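Local atomic coordinates of amine Dehydrogenase (Pseudomonas putida, PDB entry 1JMX), a protein that probably carries electrons through two bound haems c, as the haem-binding subunit of a quinohemoprotein amine dehydrogenase. Residues Leu191-Val196 against Asp220-Asn225; Met264-Ala267 against Glu271-Leu274; Pro291-Ala296 against Gly410-Ser415; Gly391-Glu396 against Leu464-Thr469. All coordinates share one frame; numbering follows the deposited sequence.

Contact 1 (Leu191-Val196 against Asp220-Asn225)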
loop_
_atom_site.group_PDB
_atom_site.type_symbol
_atom_site.label_atom_id
_atom_site.label_comp_id
_atom_site.label_asym_id
_atom_site.label_seq_id
_atom_site.Cartn_x
_atom_site.Cartn_y
_atom_site.Cartn_z
ATOM N N LEU A 191 -0.162 -20.215 14.605
ATOM C CA LEU A 191 -0.308 -19.179 15.626
ATOM C C LEU A 191 -1.741 -19.163 16.144
ATOM O O LEU A 191 -2.690 -19.235 15.366
ATOM C CB LEU A 191 0.043 -17.817 15.023
ATOM C CG LEU A 191 1.174 -16.970 15.606
ATOM C CD1 LEU A 191 2.402 -17.792 15.956
ATOM C CD2 LEU A 191 1.521 -15.921 14.572
ATOM N N ALA A 192 -1.888 -19.125 17.462
ATOM C CA ALA A 192 -3.193 -19.107 18.113
ATOM C C ALA A 192 -4.009 -20.395 17.966
ATOM O O ALA A 192 -5.183 -20.433 18.349
ATOM C CB ALA A 192 -4.004 -17.904 17.651
ATOM N N LYS A 193 -3.403 -21.436 17.403
ATOM C CA LYS A 193 -4.087 -22.720 17.250
ATOM C C LYS A 193 -3.274 -23.853 17.882
ATOM O O LYS A 193 -3.811 -24.686 18.613
ATOM C CB LYS A 193 -4.386 -23.022 15.785
ATOM C CG LYS A 193 -4.994 -24.405 15.556
ATOM C CD LYS A 193 -6.289 -24.581 16.322
ATOM C CE LYS A 193 -6.852 -25.974 16.153
ATOM N NZ LYS A 193 -7.066 -26.285 14.722
ATOM N N GLY A 194 -1.979 -23.886 17.593
ATOM C CA GLY A 194 -1.134 -24.901 18.183
ATOM C C GLY A 194 -0.348 -25.764 17.227
ATOM O O GLY A 194 -0.415 -25.599 16.009
ATOM N N ASP A 195 0.377 -26.715 17.813
ATOM C CA ASP A 195 1.213 -27.648 17.076
ATOM C C ASP A 195 0.425 -28.579 16.180
ATOM O O ASP A 195 -0.756 -28.818 16.393
ATOM C CB ASP A 195 2.077 -28.465 18.038
ATOM C CG ASP A 195 3.192 -27.650 18.663
ATOM O OD1 ASP A 195 3.567 -27.924 19.825
ATOM O OD2 ASP A 195 3.714 -26.736 17.991
ATOM N N VAL A 196 1.103 -29.082 15.159
ATOM C CA VAL A 196 0.515 -29.992 14.195
ATOM C C VAL A 196 1.625 -30.959 13.789
ATOM O O VAL A 196 2.805 -30.604 13.795
ATOM C CB VAL A 196 -0.030 -29.219 12.950
ATOM C CG1 VAL A 196 1.098 -28.722 12.081
ATOM C CG2 VAL A 196 -0.977 -30.084 12.149
ATOM N N ASP A 220 -4.157 -30.365 19.947
ATOM C CA ASP A 220 -5.432 -30.341 20.666
ATOM C C ASP A 220 -6.446 -31.407 20.217
ATOM O O ASP A 220 -7.595 -31.420 20.680
ATOM C CB ASP A 220 -6.067 -28.948 20.582
ATOM C CG ASP A 220 -6.568 -28.613 19.194
ATOM O OD1 ASP A 220 -7.266 -27.587 19.041
ATOM O OD2 ASP A 220 -6.265 -29.374 18.255
ATOM N N GLY A 221 -6.044 -32.266 19.286
ATOM C CA GLY A 221 -6.936 -33.319 18.823
ATOM C C GLY A 221 -7.740 -33.052 17.559
ATOM O O GLY A 221 -8.404 -33.967 17.056
ATOM N N THR A 222 -7.744 -31.808 17.078
ATOM C CA THR A 222 -8.471 -31.479 15.854
ATOM C C THR A 222 -7.670 -32.108 14.692
ATOM O O THR A 222 -6.443 -32.009 14.639
ATOM C CB THR A 222 -8.663 -29.931 15.692
ATOM O OG1 THR A 222 -9.369 -29.631 14.479
ATOM C CG2 THR A 222 -7.367 -29.247 15.626
ATOM N N PRO A 223 -8.355 -32.833 13.790
ATOM C CA PRO A 223 -7.723 -33.495 12.648
ATOM C C PRO A 223 -7.061 -32.589 11.616
ATOM O O PRO A 223 -7.454 -31.437 11.427
ATOM C CB PRO A 223 -8.892 -34.261 12.015
ATOM C CG PRO A 223 -9.815 -34.493 13.158
ATOM C CD PRO A 223 -9.788 -33.159 13.837
ATOM N N PHE A 224 -6.065 -33.144 10.935
ATOM C CA PHE A 224 -5.364 -32.435 9.878
ATOM C C PHE A 224 -5.160 -33.424 8.727
ATOM O O PHE A 224 -4.044 -33.856 8.428
ATOM C CB PHE A 224 -4.028 -31.864 10.369
ATOM C CG PHE A 224 -3.458 -30.806 9.463
ATOM C CD1 PHE A 224 -4.071 -29.564 9.361
ATOM C CD2 PHE A 224 -2.333 -31.061 8.692
ATOM C CE1 PHE A 224 -3.575 -28.580 8.498
ATOM C CE2 PHE A 224 -1.821 -30.087 7.822
ATOM C CZ PHE A 224 -2.448 -28.840 7.726
ATOM N N ASN A 225 -6.272 -33.823 8.125
ATOM C CA ASN A 225 -6.246 -34.758 7.010
ATOM C C ASN A 225 -6.739 -34.063 5.747
ATOM O O ASN A 225 -7.785 -33.404 5.748
ATOM C CB ASN A 225 -7.116 -35.984 7.304
ATOM C CG ASN A 225 -6.686 -36.720 8.565
ATOM O OD1 ASN A 225 -5.500 -36.941 8.792
ATOM N ND2 ASN A 225 -7.659 -37.104 9.391
#
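Asp220 meets Lys193 first: its carboxylate lies against the aliphatic part of the lysine, OD1 3.3 Å from Lys193 CE, and the two side chains cross at about a right angle. The opposite charges probably attract weakly, since Lys193 NZ stays 4.5 Å from Asp220 OD1, too far for a salt bridge. The same carboxylate appears to form an Asx turn, with OD2 taking the backbone N-H of Thr222, although the crowded placing of OD2 makes that bond less sure. Next, the Thr222 CG2 methyl and the ammonium end of Lys193 approach tip to tip. The lysine bends at chi2 (59°) and again at chi4 (-57°), which brings its end to Thr222; it also makes a cation-pi contact with Tyr218. At Phe224 the contact turns apolar. Val196 CG2 sits over one face of its ring, 3.7 Å from Phe224 CG and displaced toward the rim, in a CH-pi contact 26° off the ring normal. Tyr218 meets the Phe224 ring nearly at right angles, and Phe186 and Val214 also touch it. Strands 194-204 and 223-233 flank strand 209-218, so Val196 and Phe224 touch past it, as inward-facing residues do in the core of an up-and-down eight-stranded beta barrel.

Contact 2 (Met264-Ala267 against Glu271-Leu274)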
loop_
_atom_site.group_PDB
_atom_site.type_symbol
_atom_site.label_atom_id
_atom_site.label_comp_id
_atom_site.label_asym_id
_atom_site.label_seq_id
_atom_site.Cartn_x
_atom_site.Cartn_y
_atom_site.Cartn_z
ATOM N N MET A 264 2.223 -23.176 5.168
ATOM C CA MET A 264 0.977 -23.664 4.616
ATOM C C MET A 264 -0.098 -22.737 5.152
ATOM O O MET A 264 -0.252 -22.609 6.361
ATOM C CB MET A 264 0.725 -25.088 5.087
ATOM C CG MET A 264 0.262 -26.016 4.002
ATOM S SD MET A 264 0.072 -27.673 4.646
ATOM C CE MET A 264 -1.549 -28.063 4.055
ATOM N N PHE A 265 -0.832 -22.081 4.261
ATOM C CA PHE A 265 -1.861 -21.137 4.688
ATOM C C PHE A 265 -3.156 -21.246 3.906
ATOM O O PHE A 265 -3.207 -21.855 2.845
ATOM C CB PHE A 265 -1.319 -19.708 4.578
ATOM C CG PHE A 265 -0.809 -19.357 3.209
ATOM C CD1 PHE A 265 -1.642 -18.741 2.275
ATOM C CD2 PHE A 265 0.497 -19.656 2.845
ATOM C CE1 PHE A 265 -1.181 -18.432 1.000
ATOM C CE2 PHE A 265 0.970 -19.352 1.570
ATOM C CZ PHE A 265 0.129 -18.738 0.644
ATOM N N GLU A 266 -4.213 -20.649 4.438
ATOM C CA GLU A 266 -5.486 -20.658 3.752
ATOM C C GLU A 266 -5.371 -19.822 2.492
ATOM O O GLU A 266 -4.986 -18.653 2.538
ATOM C CB GLU A 266 -6.567 -20.090 4.641
ATOM C CG GLU A 266 -7.064 -21.050 5.672
ATOM C CD GLU A 266 -8.354 -20.582 6.266
ATOM O OE1 GLU A 266 -8.380 -20.353 7.487
ATOM O OE2 GLU A 266 -9.339 -20.428 5.510
ATOM N N ALA A 267 -5.698 -20.447 1.366
ATOM C CA ALA A 267 -5.641 -19.814 0.050
ATOM C C ALA A 267 -6.323 -18.455 0.031
ATOM O O ALA A 267 -5.902 -17.544 -0.676
ATOM C CB ALA A 267 -6.294 -20.717 -0.961
ATOM N N GLU A 271 -3.048 -14.848 6.690
ATOM C CA GLU A 271 -2.630 -14.626 8.077
ATOM C C GLU A 271 -2.951 -15.908 8.835
ATOM O O GLU A 271 -2.499 -16.112 9.954
ATOM C CB GLU A 271 -3.378 -13.467 8.768
ATOM C CG GLU A 271 -4.364 -12.667 7.935
ATOM C CD GLU A 271 -5.683 -13.372 7.691
ATOM O OE1 GLU A 271 -6.494 -13.516 8.628
ATOM O OE2 GLU A 271 -5.922 -13.745 6.533
ATOM N N ARG A 272 -3.780 -16.746 8.226
ATOM C CA ARG A 272 -4.184 -18.005 8.827
ATOM C C ARG A 272 -3.363 -19.125 8.211
ATOM O O ARG A 272 -3.716 -19.680 7.170
ATOM C CB ARG A 272 -5.678 -18.209 8.599
ATOM C CG ARG A 272 -6.450 -16.949 8.909
ATOM C CD ARG A 272 -7.904 -17.048 8.584
ATOM N NE ARG A 272 -8.481 -15.714 8.486
ATOM C CZ ARG A 272 -9.769 -15.459 8.298
ATOM N NH1 ARG A 272 -10.642 -16.451 8.193
ATOM N NH2 ARG A 272 -10.176 -14.207 8.166
ATOM N N GLY A 273 -2.238 -19.421 8.847
ATOM C CA GLY A 273 -1.369 -20.458 8.350
ATOM C C GLY A 273 -0.539 -21.090 9.440
ATOM O O GLY A 273 -0.687 -20.776 10.620
ATOM N N LEU A 274 0.348 -21.983 9.036
ATOM C CA LEU A 274 1.207 -22.673 9.972
ATOM C C LEU A 274 2.612 -22.820 9.406
ATOM O O LEU A 274 2.798 -22.915 8.196
ATOM C CB LEU A 274 0.625 -24.061 10.305
ATOM C CG LEU A 274 0.258 -24.991 9.145
ATOM C CD1 LEU A 274 0.794 -26.369 9.393
ATOM C CD2 LEU A 274 -1.235 -25.028 8.933
HETATM O O HOH W 1 -11.113 -19.301 7.881
#
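Leu274 N donates to Met264 O at 2.8 Å, and Met264 N returns a nearly straight bond to Leu274 O at 3.1 Å (172° at the hydrogen), making an antiparallel hydrogen-bonded pair. Phe265 and Gly273 form a non-hydrogen-bonded pair drawn so close that CA of Phe265 is 3.8 Å from CA of Gly273. A beta carbon on Gly273 would run into Phe265 CB and Met264 O. The pairing ends with Glu266 N, which donates to Arg272 O at 2.9 Å. Arg272 runs extended from CG to NE and passes Glu266, whose OE1 rests 3.5 Å from Arg272 CD; carboxylate and guanidinium planes stand 80° apart, and their charged atoms do not touch. A water closes the gap, accepting from Arg272 NH1 at 2.9 Å and donating to Glu266 OE1 at 3.0 Å. The arginine's own salt bridge is with its neighbour: NE points at Glu271 OE1, 3.0 Å away and in the guanidinium plane, an oxygen that also takes the N-H of Gln390. Glu271 OE1 thus has two donors, which probably limit the turning of the carboxylate. The whole is the turn end of a beta hairpin, strands 259-266 and 269-280, the last two of the antiparallel barrel.

Contact 3 (Pro291-Ala296 against Gly410-Ser415)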
loop_
_atom_site.group_PDB
_atom_site.type_symbol
_atom_site.label_atom_id
_atom_site.label_comp_id
_atom_site.label_asym_id
_atom_site.label_seq_id
_atom_site.Cartn_x
_atom_site.Cartn_y
_atom_site.Cartn_z
ATOM N N PRO A 291 4.668 -30.862 23.481
ATOM C CA PRO A 291 5.242 -29.519 23.626
ATOM C C PRO A 291 6.748 -29.559 23.782
ATOM O O PRO A 291 7.325 -30.618 24.032
ATOM C CB PRO A 291 4.609 -29.008 24.921
ATOM C CG PRO A 291 3.362 -29.836 25.067
ATOM C CD PRO A 291 3.836 -31.188 24.652
ATOM N N ALA A 292 7.369 -28.387 23.677
ATOM C CA ALA A 292 8.812 -28.258 23.814
ATOM C C ALA A 292 9.196 -27.707 25.189
ATOM O O ALA A 292 10.272 -27.138 25.363
ATOM C CB ALA A 292 9.362 -27.369 22.711
ATOM N N PHE A 293 8.303 -27.870 26.159
ATOM C CA PHE A 293 8.550 -27.412 27.521
ATOM C C PHE A 293 7.865 -28.330 28.533
ATOM O O PHE A 293 6.837 -28.947 28.233
ATOM C CB PHE A 293 8.068 -25.965 27.712
ATOM C CG PHE A 293 6.609 -25.759 27.399
ATOM C CD1 PHE A 293 5.632 -25.993 28.362
ATOM C CD2 PHE A 293 6.210 -25.322 26.136
ATOM C CE1 PHE A 293 4.278 -25.797 28.073
ATOM C CE2 PHE A 293 4.864 -25.124 25.841
ATOM C CZ PHE A 293 3.899 -25.363 26.812
ATOM N N ILE A 294 8.452 -28.419 29.723
ATOM C CA ILE A 294 7.909 -29.241 30.796
ATOM C C ILE A 294 8.180 -28.484 32.090
ATOM O O ILE A 294 9.320 -28.096 32.370
ATOM C CB ILE A 294 8.555 -30.677 30.830
ATOM C CG1 ILE A 294 7.963 -31.525 31.953
ATOM C CG2 ILE A 294 10.054 -30.598 31.010
ATOM C CD1 ILE A 294 6.599 -32.062 31.660
ATOM N N LYS A 295 7.115 -28.191 32.826
ATOM C CA LYS A 295 7.255 -27.477 34.081
ATOM C C LYS A 295 7.816 -28.445 35.124
ATOM O O LYS A 295 7.447 -29.629 35.143
ATOM C CB LYS A 295 5.906 -26.921 34.537
ATOM C CG LYS A 295 6.001 -26.069 35.785
ATOM C CD LYS A 295 4.639 -25.599 36.227
ATOM C CE LYS A 295 4.734 -24.777 37.503
ATOM N NZ LYS A 295 5.583 -23.554 37.336
ATOM N N ALA A 296 8.721 -27.940 35.962
ATOM C CA ALA A 296 9.347 -28.734 37.014
ATOM C C ALA A 296 8.276 -29.198 37.989
ATOM O O ALA A 296 7.422 -28.411 38.416
ATOM C CB ALA A 296 10.400 -27.914 37.738
ATOM N N GLY A 410 8.674 -21.323 25.832
ATOM C CA GLY A 410 7.884 -21.652 24.659
ATOM C C GLY A 410 6.620 -20.824 24.646
ATOM O O GLY A 410 6.567 -19.759 25.251
ATOM N N TYR A 411 5.598 -21.304 23.951
ATOM C CA TYR A 411 4.328 -20.591 23.873
ATOM C C TYR A 411 3.370 -21.170 24.904
ATOM O O TYR A 411 2.852 -22.271 24.720
ATOM C CB TYR A 411 3.727 -20.725 22.473
ATOM C CG TYR A 411 4.523 -20.042 21.381
ATOM C CD1 TYR A 411 4.726 -20.664 20.149
ATOM C CD2 TYR A 411 5.031 -18.754 21.561
ATOM C CE1 TYR A 411 5.411 -20.022 19.120
ATOM C CE2 TYR A 411 5.717 -18.099 20.538
ATOM C CZ TYR A 411 5.903 -18.740 19.323
ATOM O OH TYR A 411 6.594 -18.111 18.314
ATOM N N LEU A 412 3.138 -20.425 25.985
ATOM C CA LEU A 412 2.255 -20.870 27.061
ATOM C C LEU A 412 0.841 -20.326 26.943
ATOM O O LEU A 412 0.635 -19.204 26.489
ATOM C CB LEU A 412 2.839 -20.485 28.425
ATOM C CG LEU A 412 4.156 -21.142 28.848
ATOM C CD1 LEU A 412 4.490 -20.759 30.275
ATOM C CD2 LEU A 412 4.035 -22.640 28.742
ATOM N N PRO A 413 -0.159 -21.125 27.357
ATOM C CA PRO A 413 -1.565 -20.715 27.300
ATOM C C PRO A 413 -1.807 -19.448 28.119
ATOM O O PRO A 413 -1.182 -19.233 29.160
ATOM C CB PRO A 413 -2.298 -21.926 27.877
ATOM C CG PRO A 413 -1.277 -22.551 28.790
ATOM C CD PRO A 413 -0.033 -22.468 27.952
ATOM N N ALA A 414 -2.704 -18.600 27.632
ATOM C CA ALA A 414 -2.989 -17.353 28.316
ATOM C C ALA A 414 -4.352 -16.781 28.003
ATOM O O ALA A 414 -5.069 -17.255 27.123
ATOM C CB ALA A 414 -1.920 -16.325 27.959
ATOM N N SER A 415 -4.702 -15.758 28.765
ATOM C CA SER A 415 -5.945 -15.028 28.592
ATOM C C SER A 415 -5.565 -13.849 27.708
ATOM O O SER A 415 -4.469 -13.299 27.827
ATOM C CB SER A 415 -6.451 -14.522 29.944
ATOM O OG SER A 415 -7.355 -13.435 29.788
#
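Phe293 and Leu412 carry this contact, a phenyl ring with a methyl laid on it. CB of Phe293 already points toward the other segment, and with CG lodged between N and the carbonyl carbon (chi1 57°) the ring lies where Leu412 can cover one face. Leu412 turns CG away from its carbonyl carbon and sends CD1 straight on (chi2 -174°), which leaves CD2 as the branch that meets the ring. This methyl is offset toward the rim, with its carbon 3.6 Å from the centroid of the Phe293 ring. The fit is tight: Leu412 CD2 comes to 3.2 Å from Phe293 CE1. Against the opposite face lies Pro291 CB, so the ring lies between Pro291, two residues before it, and a leucine from family domain IV. Obliquely to the ring, Tyr411 O approaches Phe293 CE2 at 3.7 Å, and Gly410 CA is near Phe293 CD2; a beta carbon on that glycine would collide with the ring. Tyr362 of strand 354-362 touches both Phe293 and Leu412. With an alanine in place of Phe293, Leu412 CD2 would probably lose its aromatic seat and a gap would open between the domains. No hydrogen bond joins the two segments, so between them the join of family domains III and IV rests on CH-pi and van der Waals contact, which depends mainly on close fit.

Contact 4 (Gly391-Glu396 against Leu464-Thr469)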
loop_
_atom_site.group_PDB
_atom_site.type_symbol
_atom_site.label_atom_id
_atom_site.label_comp_id
_atom_site.label_asym_id
_atom_site.label_seq_id
_atom_site.Cartn_x
_atom_site.Cartn_y
_atom_site.Cartn_z
ATOM N N GLY A 391 -5.952 -10.825 13.590
ATOM C CA GLY A 391 -4.725 -10.656 14.338
ATOM C C GLY A 391 -4.647 -12.010 15.038
ATOM O O GLY A 391 -5.654 -12.489 15.561
ATOM N N ARG A 392 -3.509 -12.688 14.967
ATOM C CA ARG A 392 -3.373 -13.990 15.622
ATOM C C ARG A 392 -2.154 -13.926 16.506
ATOM O O ARG A 392 -1.050 -13.658 16.032
ATOM C CB ARG A 392 -3.260 -15.102 14.592
ATOM C CG ARG A 392 -4.550 -15.333 13.843
ATOM C CD ARG A 392 -4.380 -16.424 12.824
ATOM N NE ARG A 392 -5.670 -16.997 12.479
ATOM C CZ ARG A 392 -6.181 -18.073 13.061
ATOM N NH1 ARG A 392 -5.506 -18.703 14.016
ATOM N NH2 ARG A 392 -7.382 -18.499 12.706
ATOM N N PHE A 393 -2.349 -14.176 17.795
ATOM C CA PHE A 393 -1.248 -14.044 18.726
ATOM C C PHE A 393 -0.909 -15.241 19.571
ATOM O O PHE A 393 -1.714 -16.147 19.756
ATOM C CB PHE A 393 -1.495 -12.838 19.630
ATOM C CG PHE A 393 -1.880 -11.603 18.885
ATOM C CD1 PHE A 393 -3.222 -11.299 18.672
ATOM C CD2 PHE A 393 -0.911 -10.759 18.370
ATOM C CE1 PHE A 393 -3.590 -10.166 17.950
ATOM C CE2 PHE A 393 -1.268 -9.625 17.648
ATOM C CZ PHE A 393 -2.610 -9.329 17.438
ATOM N N GLU A 394 0.291 -15.190 20.131
ATOM C CA GLU A 394 0.803 -16.238 20.984
ATOM C C GLU A 394 1.584 -15.549 22.120
ATOM O O GLU A 394 2.111 -14.452 21.937
ATOM C CB GLU A 394 1.719 -17.131 20.152
ATOM C CG GLU A 394 1.804 -18.549 20.615
ATOM C CD GLU A 394 0.659 -19.416 20.142
ATOM O OE1 GLU A 394 0.552 -19.661 18.922
ATOM O OE2 GLU A 394 -0.107 -19.897 20.997
ATOM N N ALA A 395 1.581 -16.144 23.310
ATOM C CA ALA A 395 2.310 -15.573 24.445
ATOM C C ALA A 395 3.577 -16.379 24.681
ATOM O O ALA A 395 3.518 -17.542 25.073
ATOM C CB ALA A 395 1.444 -15.566 25.690
ATOM N N GLU A 396 4.718 -15.771 24.375
ATOM C CA GLU A 396 6.020 -16.406 24.526
ATOM C C GLU A 396 6.629 -16.203 25.915
ATOM O O GLU A 396 6.977 -15.093 26.295
ATOM C CB GLU A 396 6.957 -15.879 23.452
ATOM C CG GLU A 396 8.366 -16.390 23.526
ATOM C CD GLU A 396 9.270 -15.606 22.616
ATOM O OE1 GLU A 396 9.425 -14.392 22.848
ATOM O OE2 GLU A 396 9.800 -16.184 21.649
ATOM N N LEU A 464 -4.767 -0.590 18.836
ATOM C CA LEU A 464 -4.883 -1.446 20.010
ATOM C C LEU A 464 -3.626 -2.018 20.667
ATOM O O LEU A 464 -2.584 -2.218 20.042
ATOM C CB LEU A 464 -5.845 -2.595 19.691
ATOM C CG LEU A 464 -7.246 -2.217 19.208
ATOM C CD1 LEU A 464 -8.047 -3.478 18.942
ATOM C CD2 LEU A 464 -7.948 -1.341 20.246
ATOM N N LYS A 465 -3.768 -2.302 21.954
ATOM C CA LYS A 465 -2.713 -2.878 22.768
ATOM C C LYS A 465 -3.203 -4.282 23.084
ATOM O O LYS A 465 -4.293 -4.458 23.619
ATOM C CB LYS A 465 -2.526 -2.061 24.051
ATOM C CG LYS A 465 -1.213 -2.317 24.759
ATOM C CD LYS A 465 -0.817 -1.153 25.666
ATOM C CE LYS A 465 -1.856 -0.897 26.763
ATOM N NZ LYS A 465 -1.334 0.044 27.816
ATOM N N VAL A 466 -2.431 -5.272 22.662
ATOM C CA VAL A 466 -2.774 -6.672 22.866
ATOM C C VAL A 466 -2.159 -7.204 24.157
ATOM O O VAL A 466 -0.943 -7.356 24.251
ATOM C CB VAL A 466 -2.297 -7.510 21.660
ATOM C CG1 VAL A 466 -2.517 -8.988 21.908
ATOM C CG2 VAL A 466 -3.037 -7.064 20.402
ATOM N N ILE A 467 -3.006 -7.495 25.144
ATOM C CA ILE A 467 -2.538 -7.995 26.438
ATOM C C ILE A 467 -2.768 -9.489 26.640
ATOM O O ILE A 467 -3.894 -9.973 26.544
ATOM C CB ILE A 467 -3.233 -7.272 27.632
ATOM C CG1 ILE A 467 -3.325 -5.765 27.385
ATOM C CG2 ILE A 467 -2.478 -7.558 28.936
ATOM C CD1 ILE A 467 -2.019 -5.103 27.224
ATOM N N ALA A 468 -1.683 -10.204 26.921
ATOM C CA ALA A 468 -1.734 -11.635 27.198
ATOM C C ALA A 468 -1.373 -11.808 28.670
ATOM O O ALA A 468 -0.448 -11.166 29.167
ATOM C CB ALA A 468 -0.734 -12.387 26.340
ATOM N N THR A 469 -2.137 -12.626 29.382
ATOM C CA THR A 469 -1.853 -12.869 30.789
ATOM C C THR A 469 -1.751 -14.374 30.968
ATOM O O THR A 469 -2.709 -15.105 30.731
ATOM C CB THR A 469 -2.925 -12.263 31.719
ATOM O OG1 THR A 469 -4.196 -12.844 31.431
ATOM C CG2 THR A 469 -3.025 -10.765 31.524
#
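Phe393 and Val466 supply the aromatic part of the contact. Their side chains come from opposite directions, and the valine lays both methyls over one face of the ring: CG1 stands above its centre, 4.0 Å from the centroid and only 11° off the ring normal, while CG2 reaches toward the far rim, 3.8 Å from Phe393 CZ. Val466 places CG1 anti to its own N (chi1 174°), and this rotation presents the pair of methyls flat to the phenyl group. Val370 and Pro372 of strand 367-378 and Met481 of strand 476-484 also touch the ring, as does Ser375. Within its own segment, Gly391 lies so near the ring that a beta carbon there would strike Phe393 CE1. A serine in place of Phe393 would probably leave the two Val466 methyls facing a gap.

The purely aliphatic part is smaller. Ala395 CB meets Ala468 CB at 3.9 Å, methyl against methyl, and such short side chains allow the backbones to draw nearer here: the CA atoms of Ala395 and Ala468 are 6.3 Å apart, against 8.6 Å between those of Phe393 and Val466.

Polar links across the two segments are absent, and the four touching residues are buried. Strand 406-420 pairs with both 391-400 and 462-470, which do not pair with each other but face one another across a hydrophobic core, consistent with the immunoglobulin-like beta sandwich of E-set domains.

How the contacts relate
Contacts 1 and 2, with centres about 13 Å apart, share the barrel of family domain II and touch in its core, where Phe224 CZ packs 3.9 Å from Met264 CE. Contact 1 closes before contact 2 opens, and both precede the other two. Contacts 3 and 4 alternate in sequence, centres about 15 Å apart; strand 406-420 of contact 3 runs beside the strands of contact 4 in one sheet, Leu412 N probably bonding to Ala395 O and Ser415 N to Thr469 O. Contact 3 joins domains III and IV, while contact 4 lies within domain IV. Ala192 N and Leu191 O hydrogen-bond Glu394 and Arg392, linking barrel and domain IV, so the three beta domains meet here, away from the haem sites.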